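Side-chain contacts in sphingomyelinase-c (Listeria ivanovii, PDB 1ZWX), which belongs to the endonuclease/exonuclease/phosphatase family and has the DNase I-like fold, two stacked beta sheets with helices packed outside them: residues L37-D42 and H62-N67; T177-K182 and I190-D195; H206-L211 and Y249-N254. All coordinates share one frame; numbering follows the deposited sequence.

Contact 1: L37-D42 and H62-N67; sequences LIAQAD and HRLLNN
The flat group in this contact is the side-chain amide of N67, which A39 meets from the nitrogen side: A39 CB lies 4.0 Å from N67 ND2 and 4.2 Å from N67 CG. Its closest approach is nevertheless to the aliphatic stem, A39 CB to N67 CB at 3.3 Å, a value so short for two saturated carbons that it is doubtful as a measure of tightness. A chi1 of -70° sets N67 CG anti to the carbonyl carbon, and from there ND2 gives hydrogen bonds to A35 O and D36 OD1, so the amide is tied to helix 31-39 as well as touching it. Helix 31-39 connects the neighbouring parallel strands 12-20 and 49-55 as a beta-alpha-beta crossover, and helix 58-67 packs beside it on the same sheet, in an outer helical layer of the DNase I-like sandwich. No hydrogen bond crosses between the two six-residue segments; nearer the sheet the contact continues through L64. One methyl of L64 does the touching, CD1 lying 3.8 Å from I38 CG2 and 4.0 Å from A39 CB, and the I38 and L64 side chains cross at about a right angle. V18 of strand 12-20 is touched by both I38 and L64, while L64 also rests on L20 and L52.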
# COMPACT_ATOMS: atom_id res chain seq x y z
N LEU A 37 6.18 16.33 4.17
CA LEU A 37 6.99 15.61 5.14
C LEU A 37 7.39 14.21 4.66
O LEU A 37 8.55 13.79 4.80
CB LEU A 37 6.25 15.48 6.47
CG LEU A 37 6.03 16.73 7.33
CD1 LEU A 37 5.50 16.29 8.69
CD2 LEU A 37 7.37 17.53 7.48
N ILE A 38 6.41 13.50 4.12
CA ILE A 38 6.63 12.14 3.64
C ILE A 38 7.64 12.14 2.47
O ILE A 38 8.56 11.32 2.46
CB ILE A 38 5.29 11.47 3.19
CG1 ILE A 38 4.40 11.14 4.40
CG2 ILE A 38 5.56 10.22 2.32
CD1 ILE A 38 2.91 10.90 3.98
N ALA A 39 7.44 13.00 1.48
CA ALA A 39 8.33 13.05 0.32
C ALA A 39 9.76 13.54 0.67
O ALA A 39 10.72 13.22 -0.06
CB ALA A 39 7.73 13.89 -0.79
N GLN A 40 9.88 14.28 1.78
CA GLN A 40 11.19 14.76 2.30
C GLN A 40 11.89 13.79 3.24
O GLN A 40 13.02 14.04 3.66
CB GLN A 40 11.00 16.08 3.07
CG GLN A 40 10.58 17.26 2.17
CD GLN A 40 10.04 18.45 2.95
OE1 GLN A 40 10.04 18.48 4.19
NE2 GLN A 40 9.56 19.43 2.22
N ALA A 41 11.22 12.68 3.58
CA ALA A 41 11.75 11.77 4.60
C ALA A 41 12.81 10.84 3.99
O ALA A 41 12.74 10.49 2.80
CB ALA A 41 10.62 10.93 5.21
N ASP A 42 13.77 10.45 4.82
CA ASP A 42 14.83 9.53 4.40
C ASP A 42 14.30 8.17 3.96
O ASP A 42 14.84 7.57 3.01
CB ASP A 42 15.88 9.40 5.49
CG ASP A 42 16.76 10.65 5.60
OD1 ASP A 42 16.74 11.50 4.67
OD2 ASP A 42 17.46 10.78 6.63
N HIS A 62 -2.06 14.53 -5.12
CA HIS A 62 -1.35 15.23 -6.21
C HIS A 62 -0.06 15.87 -5.72
O HIS A 62 1.00 15.69 -6.34
CB HIS A 62 -2.26 16.23 -6.92
CG HIS A 62 -1.56 17.06 -7.96
ND1 HIS A 62 -1.10 18.34 -7.70
CD2 HIS A 62 -1.23 16.79 -9.24
CE1 HIS A 62 -0.52 18.82 -8.79
NE2 HIS A 62 -0.59 17.90 -9.74
N ARG A 63 -0.11 16.56 -4.59
CA ARG A 63 1.10 17.11 -4.02
C ARG A 63 2.17 16.06 -3.73
O ARG A 63 3.37 16.25 -4.08
CB ARG A 63 0.82 17.95 -2.77
CG ARG A 63 2.12 18.51 -2.19
CD ARG A 63 1.89 19.33 -0.96
NE ARG A 63 1.42 20.65 -1.32
CZ ARG A 63 1.31 21.66 -0.46
NH1 ARG A 63 1.64 21.49 0.81
NH2 ARG A 63 0.85 22.84 -0.88
N LEU A 64 1.80 14.98 -3.06
CA LEU A 64 2.77 13.95 -2.70
C LEU A 64 3.42 13.36 -3.96
O LEU A 64 4.64 13.23 -4.03
CB LEU A 64 2.10 12.83 -1.87
CG LEU A 64 2.96 11.61 -1.59
CD1 LEU A 64 4.26 11.93 -0.86
CD2 LEU A 64 2.12 10.63 -0.78
N LEU A 65 2.60 13.00 -4.94
CA LEU A 65 3.09 12.37 -6.15
C LEU A 65 3.99 13.35 -6.89
O LEU A 65 5.03 13.00 -7.43
CB LEU A 65 1.91 11.95 -7.02
CG LEU A 65 1.18 10.72 -6.41
CD1 LEU A 65 -0.10 10.52 -7.13
CD2 LEU A 65 2.11 9.51 -6.53
N ASN A 66 3.61 14.62 -6.87
CA ASN A 66 4.48 15.66 -7.42
C ASN A 66 5.81 15.85 -6.73
O ASN A 66 6.86 15.94 -7.41
CB ASN A 66 3.71 16.97 -7.54
CG ASN A 66 3.43 17.28 -8.95
OD1 ASN A 66 2.38 16.92 -9.49
ND2 ASN A 66 4.41 17.88 -9.60
N ASN A 67 5.79 15.88 -5.41
CA ASN A 67 6.99 15.93 -4.60
C ASN A 67 7.93 14.75 -4.86
O ASN A 67 9.13 14.84 -4.60
CB ASN A 67 6.65 15.90 -3.11
CG ASN A 67 5.98 17.19 -2.61
OD1 ASN A 67 5.94 18.17 -3.32
ND2 ASN A 67 5.43 17.15 -1.38

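Contact 2: T177-K182 and I190-D195; sequences TFIAKK and IFIGGD
Apolar contact between methyl groups joins the two segments, and I179 supplies the whole helix side of it with two separate branches. I179 CG2 lies 3.8 Å from I190 CD1, the two side chains sliding past each other in opposite directions. The longer branch works differently: I179 CD1 and I192 CD1 reach toward each other tip to tip, also 3.8 Å apart. A chi2 of 180° keeps the I179 branch fully extended, which carries its terminal methyl out to the second isoleucine, while CG2, anti to the backbone N, serves the first. I190 and I192, two apart on strand 189-193, present side chains on the same face, as alternation in a strand requires. Both hold CG1 beside the backbone N and extend it almost straight, with chi2 at 175° in I190 and 166° in I192, so that in each the CD1 methyl is the atom that meets the helix.

The unit joined here is a beta-alpha-beta crossover: strand 143-151, helix 161-182, then strand 189-193, with the two strands parallel neighbours in one sheet. I179 also touches I148 of the first strand, so the helix straddles both.

Aromatic contact is made by the residue between the two isoleucines: F191 meets F11 and W262, and since W262 belongs to the other sheet, F191 looks into the space between the layers.

Polar links are confined to the strand side, and no hydrogen bond crosses between the segments. Backbone bonds pair F191 with H146 and I148, and G193 with I148. The chain then turns a corner at G194, beyond which D195 OD2 is hydrogen-bonded to N17 ND2 and D195 N to N53 OD1, bridging to the opposite sheet.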
# COMPACT_ATOMS: atom_id res chain seq x y z
N THR A 177 -6.21 -14.15 -10.31
CA THR A 177 -6.81 -14.34 -11.63
C THR A 177 -6.13 -13.46 -12.67
O THR A 177 -5.89 -13.87 -13.83
CB THR A 177 -8.33 -14.04 -11.59
OG1 THR A 177 -8.97 -15.03 -10.79
CG2 THR A 177 -8.97 -14.02 -12.96
N PHE A 178 -5.81 -12.24 -12.25
CA PHE A 178 -5.16 -11.29 -13.16
C PHE A 178 -3.77 -11.81 -13.50
O PHE A 178 -3.43 -11.86 -14.67
CB PHE A 178 -5.15 -9.87 -12.53
CG PHE A 178 -4.19 -8.93 -13.19
CD1 PHE A 178 -4.57 -8.20 -14.30
CD2 PHE A 178 -2.89 -8.77 -12.69
CE1 PHE A 178 -3.68 -7.33 -14.93
CE2 PHE A 178 -1.98 -7.90 -13.31
CZ PHE A 178 -2.39 -7.19 -14.43
N ILE A 179 -2.99 -12.21 -12.49
CA ILE A 179 -1.65 -12.77 -12.65
C ILE A 179 -1.65 -14.01 -13.57
O ILE A 179 -0.79 -14.14 -14.46
CB ILE A 179 -1.00 -13.14 -11.29
CG1 ILE A 179 -0.77 -11.90 -10.42
CG2 ILE A 179 0.31 -13.91 -11.50
CD1 ILE A 179 -0.15 -12.17 -9.08
N ALA A 180 -2.63 -14.90 -13.37
CA ALA A 180 -2.76 -16.09 -14.23
C ALA A 180 -3.03 -15.72 -15.68
O ALA A 180 -2.41 -16.28 -16.60
CB ALA A 180 -3.88 -17.03 -13.68
N LYS A 181 -3.94 -14.78 -15.89
CA LYS A 181 -4.34 -14.34 -17.22
C LYS A 181 -3.19 -13.63 -17.95
O LYS A 181 -3.05 -13.77 -19.15
CB LYS A 181 -5.55 -13.42 -17.12
CG LYS A 181 -6.15 -13.04 -18.45
CD LYS A 181 -7.59 -12.58 -18.31
N LYS A 182 -2.40 -12.88 -17.20
CA LYS A 182 -1.25 -12.13 -17.70
C LYS A 182 -0.19 -13.01 -18.36
O LYS A 182 0.52 -12.56 -19.25
CB LYS A 182 -0.61 -11.38 -16.53
CG LYS A 182 -0.09 -10.01 -16.87
CD LYS A 182 -1.21 -9.12 -17.32
CE LYS A 182 -0.70 -7.74 -17.65
NZ LYS A 182 0.26 -7.75 -18.77
N ILE A 190 7.54 -11.41 -9.62
CA ILE A 190 6.31 -10.66 -9.33
C ILE A 190 6.27 -10.37 -7.83
O ILE A 190 6.44 -11.28 -6.99
CB ILE A 190 5.03 -11.41 -9.75
CG1 ILE A 190 5.12 -11.90 -11.18
CG2 ILE A 190 3.76 -10.54 -9.50
CD1 ILE A 190 3.93 -12.75 -11.61
N PHE A 191 6.07 -9.09 -7.51
CA PHE A 191 5.88 -8.64 -6.14
C PHE A 191 4.42 -8.21 -5.97
O PHE A 191 3.78 -7.72 -6.92
CB PHE A 191 6.76 -7.44 -5.82
CG PHE A 191 8.24 -7.68 -5.94
CD1 PHE A 191 8.91 -7.37 -7.12
CD2 PHE A 191 8.97 -8.15 -4.85
CE1 PHE A 191 10.30 -7.55 -7.23
CE2 PHE A 191 10.36 -8.33 -4.94
CZ PHE A 191 11.02 -8.00 -6.14
N ILE A 192 3.89 -8.45 -4.78
CA ILE A 192 2.51 -8.06 -4.45
C ILE A 192 2.64 -7.39 -3.09
O ILE A 192 3.08 -8.00 -2.13
CB ILE A 192 1.51 -9.26 -4.36
CG1 ILE A 192 1.45 -10.07 -5.67
CG2 ILE A 192 0.06 -8.75 -4.02
CD1 ILE A 192 0.73 -11.47 -5.47
N GLY A 193 2.31 -6.11 -3.02
CA GLY A 193 2.49 -5.37 -1.77
C GLY A 193 1.40 -4.35 -1.48
O GLY A 193 0.64 -3.96 -2.36
N GLY A 194 1.36 -3.92 -0.23
CA GLY A 194 0.40 -2.91 0.22
C GLY A 194 -0.24 -3.32 1.52
O GLY A 194 0.26 -4.19 2.23
N ASP A 195 -1.36 -2.67 1.83
CA ASP A 195 -2.10 -2.93 3.07
C ASP A 195 -3.11 -4.01 2.73
O ASP A 195 -4.15 -3.77 2.06
CB ASP A 195 -2.79 -1.63 3.53
CG ASP A 195 -3.67 -1.81 4.77
OD1 ASP A 195 -3.80 -2.94 5.29
OD2 ASP A 195 -4.17 -0.79 5.25

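Contact 3: H206-L211 and Y249-N254; sequences HDMLKL and YIFVEN. Unlike the reference sequence in segment 206-211: L209 (reference Phe).
The methyl end of M208 is the principal bump, and the hollow it fills is formed by two rings of the strand. M208 CE lies over one face of Y249, 3.9 Å from CE1, and at the same time at the edge of F251, near that ring's plane and 3.8 Å from CZ. Two differently turned aromatic surfaces thus receive a single methyl group. The shape of the methionine explains the fit: CG is anti to the backbone N, the chain runs out toward the strand, and a bend at chi3 (69°) turns CE into the notch. Within the strand, Y249 CB sits 3.5 Å above one face of F251, offset toward the rim, so the two residues that form the notch also touch each other.

L209 provides a second, looser bump. L209 CD2 comes to 4.2 Å from F251 CE2, neither over the ring's face nor at its edge, and the two side chains cross at about a right angle. Y249 is fixed at its far end by a hydrogen bond from OH to V198 O.

Away from the strand, H206 ND1 donates to D207 OD1 over 3.0 Å, nearly straight at 161°, with the oxygen close to the imidazole plane and using its anti lone pair. D207 OD2 forms a salt bridge with R165, and M208 touches M172, both on helix 161-182, so the neighbouring helix is engaged too. The axes of helix 206-211 and strand 249-252 pass 11.3 Å apart, spacing enough for one layer of interleaved side chains: a helix packed on the border strand of a sheet, in an outer layer of the DNase I-like alpha/beta sandwich.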
# COMPACT_ATOMS: atom_id res chain seq x y z
N HIS A 206 -2.73 -17.42 7.18
CA HIS A 206 -2.48 -18.72 6.53
C HIS A 206 -3.16 -18.82 5.20
O HIS A 206 -2.51 -19.16 4.19
CB HIS A 206 -2.89 -19.90 7.45
CG HIS A 206 -2.87 -21.23 6.75
ND1 HIS A 206 -3.86 -21.63 5.87
CD2 HIS A 206 -1.96 -22.23 6.77
CE1 HIS A 206 -3.56 -22.82 5.38
NE2 HIS A 206 -2.41 -23.21 5.91
N ASP A 207 -4.46 -18.51 5.16
CA ASP A 207 -5.21 -18.62 3.93
C ASP A 207 -4.78 -17.62 2.86
O ASP A 207 -4.83 -17.94 1.66
CB ASP A 207 -6.70 -18.45 4.20
CG ASP A 207 -7.33 -19.71 4.83
OD1 ASP A 207 -6.60 -20.62 5.31
OD2 ASP A 207 -8.56 -19.75 4.84
N MET A 208 -4.43 -16.41 3.28
CA MET A 208 -3.93 -15.38 2.34
C MET A 208 -2.70 -15.90 1.58
O MET A 208 -2.60 -15.68 0.37
CB MET A 208 -3.52 -14.12 3.08
CG MET A 208 -2.82 -13.08 2.15
SD MET A 208 -2.70 -11.44 2.91
CE MET A 208 -1.54 -11.72 4.19
N LEU A 209 -1.79 -16.56 2.29
CA LEU A 209 -0.60 -17.16 1.64
C LEU A 209 -1.03 -18.05 0.47
O LEU A 209 -0.47 -17.97 -0.65
CB LEU A 209 0.34 -17.87 2.64
CG LEU A 209 0.96 -17.05 3.79
CD1 LEU A 209 1.95 -17.85 4.61
CD2 LEU A 209 1.56 -15.71 3.33
N LYS A 210 -2.10 -18.83 0.67
CA LYS A 210 -2.57 -19.71 -0.39
C LYS A 210 -3.29 -18.99 -1.51
O LYS A 210 -3.20 -19.37 -2.68
CB LYS A 210 -3.48 -20.84 0.19
CG LYS A 210 -2.78 -21.78 1.17
CD LYS A 210 -1.75 -22.66 0.44
CE LYS A 210 -1.16 -23.80 1.31
NZ LYS A 210 -1.35 -23.57 2.76
N LEU A 211 -4.07 -17.97 -1.15
CA LEU A 211 -4.92 -17.30 -2.13
C LEU A 211 -4.10 -16.39 -3.06
O LEU A 211 -4.44 -16.25 -4.23
CB LEU A 211 -5.96 -16.42 -1.42
CG LEU A 211 -7.10 -17.17 -0.71
CD1 LEU A 211 -7.88 -16.25 0.25
CD2 LEU A 211 -8.03 -17.74 -1.74
N TYR A 249 2.38 -5.50 3.94
CA TYR A 249 3.31 -6.53 3.49
C TYR A 249 3.81 -6.24 2.08
O TYR A 249 3.09 -5.65 1.25
CB TYR A 249 2.59 -7.86 3.38
CG TYR A 249 1.91 -8.35 4.67
CD1 TYR A 249 0.55 -8.11 4.89
CD2 TYR A 249 2.63 -9.08 5.62
CE1 TYR A 249 -0.09 -8.58 6.07
CE2 TYR A 249 2.01 -9.55 6.81
CZ TYR A 249 0.65 -9.29 7.01
OH TYR A 249 0.07 -9.78 8.15
N ILE A 250 5.00 -6.76 1.79
CA ILE A 250 5.43 -6.88 0.40
C ILE A 250 5.92 -8.31 0.18
O ILE A 250 6.92 -8.70 0.75
CB ILE A 250 6.53 -5.86 -0.02
CG1 ILE A 250 6.16 -4.41 0.41
CG2 ILE A 250 6.70 -5.93 -1.53
CD1 ILE A 250 7.37 -3.47 0.53
N PHE A 251 5.22 -9.04 -0.68
CA PHE A 251 5.49 -10.47 -0.91
C PHE A 251 6.09 -10.70 -2.27
O PHE A 251 5.91 -9.91 -3.18
CB PHE A 251 4.16 -11.25 -0.94
CG PHE A 251 3.43 -11.30 0.39
CD1 PHE A 251 2.15 -10.75 0.50
CD2 PHE A 251 4.00 -11.93 1.51
CE1 PHE A 251 1.41 -10.81 1.74
CE2 PHE A 251 3.31 -11.98 2.76
CZ PHE A 251 1.99 -11.42 2.86
N VAL A 252 6.73 -11.86 -2.42
CA VAL A 252 7.14 -12.37 -3.72
C VAL A 252 6.20 -13.50 -4.10
O VAL A 252 5.92 -14.38 -3.26
CB VAL A 252 8.61 -12.89 -3.64
CG1 VAL A 252 8.95 -13.60 -4.94
CG2 VAL A 252 9.57 -11.74 -3.37
N GLU A 253 5.70 -13.49 -5.31
CA GLU A 253 4.81 -14.53 -5.77
C GLU A 253 5.56 -15.86 -6.03
O GLU A 253 6.65 -15.85 -6.63
CB GLU A 253 4.04 -14.09 -7.00
CG GLU A 253 2.63 -14.75 -7.16
CD GLU A 253 2.61 -15.94 -8.12
OE1 GLU A 253 3.66 -16.25 -8.74
OE2 GLU A 253 1.54 -16.55 -8.29
N ASN A 254 4.96 -16.99 -5.62
CA ASN A 254 5.69 -18.27 -5.57
C ASN A 254 5.86 -18.99 -6.90
O ASN A 254 6.76 -19.81 -7.04
CB ASN A 254 5.10 -19.24 -4.52
CG ASN A 254 5.53 -18.90 -3.08
OD1 ASN A 254 6.53 -18.23 -2.84
ND2 ASN A 254 4.74 -19.37 -2.12

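Overall arrangement
Contacts 2 and 3 form one continuous region, with centres 10 Å apart. Their strands, 189-193 and 248-252, are antiparallel neighbours in one sheet, joined by probable hydrogen bonds from F251 N to I192 O (2.8 Å) and from E253 N to I190 O (2.9 Å). The helices of both contacts lie over this same sheet. Contact 1 packs on the other sheet and sits on the opposite side of the chain's centre, its centre 26 Å from that of contact 2 and 29 Å from that of contact 3; nearest atoms are about 14 Å apart in either case. Together the three contacts sample both helical layers outside the paired sheets.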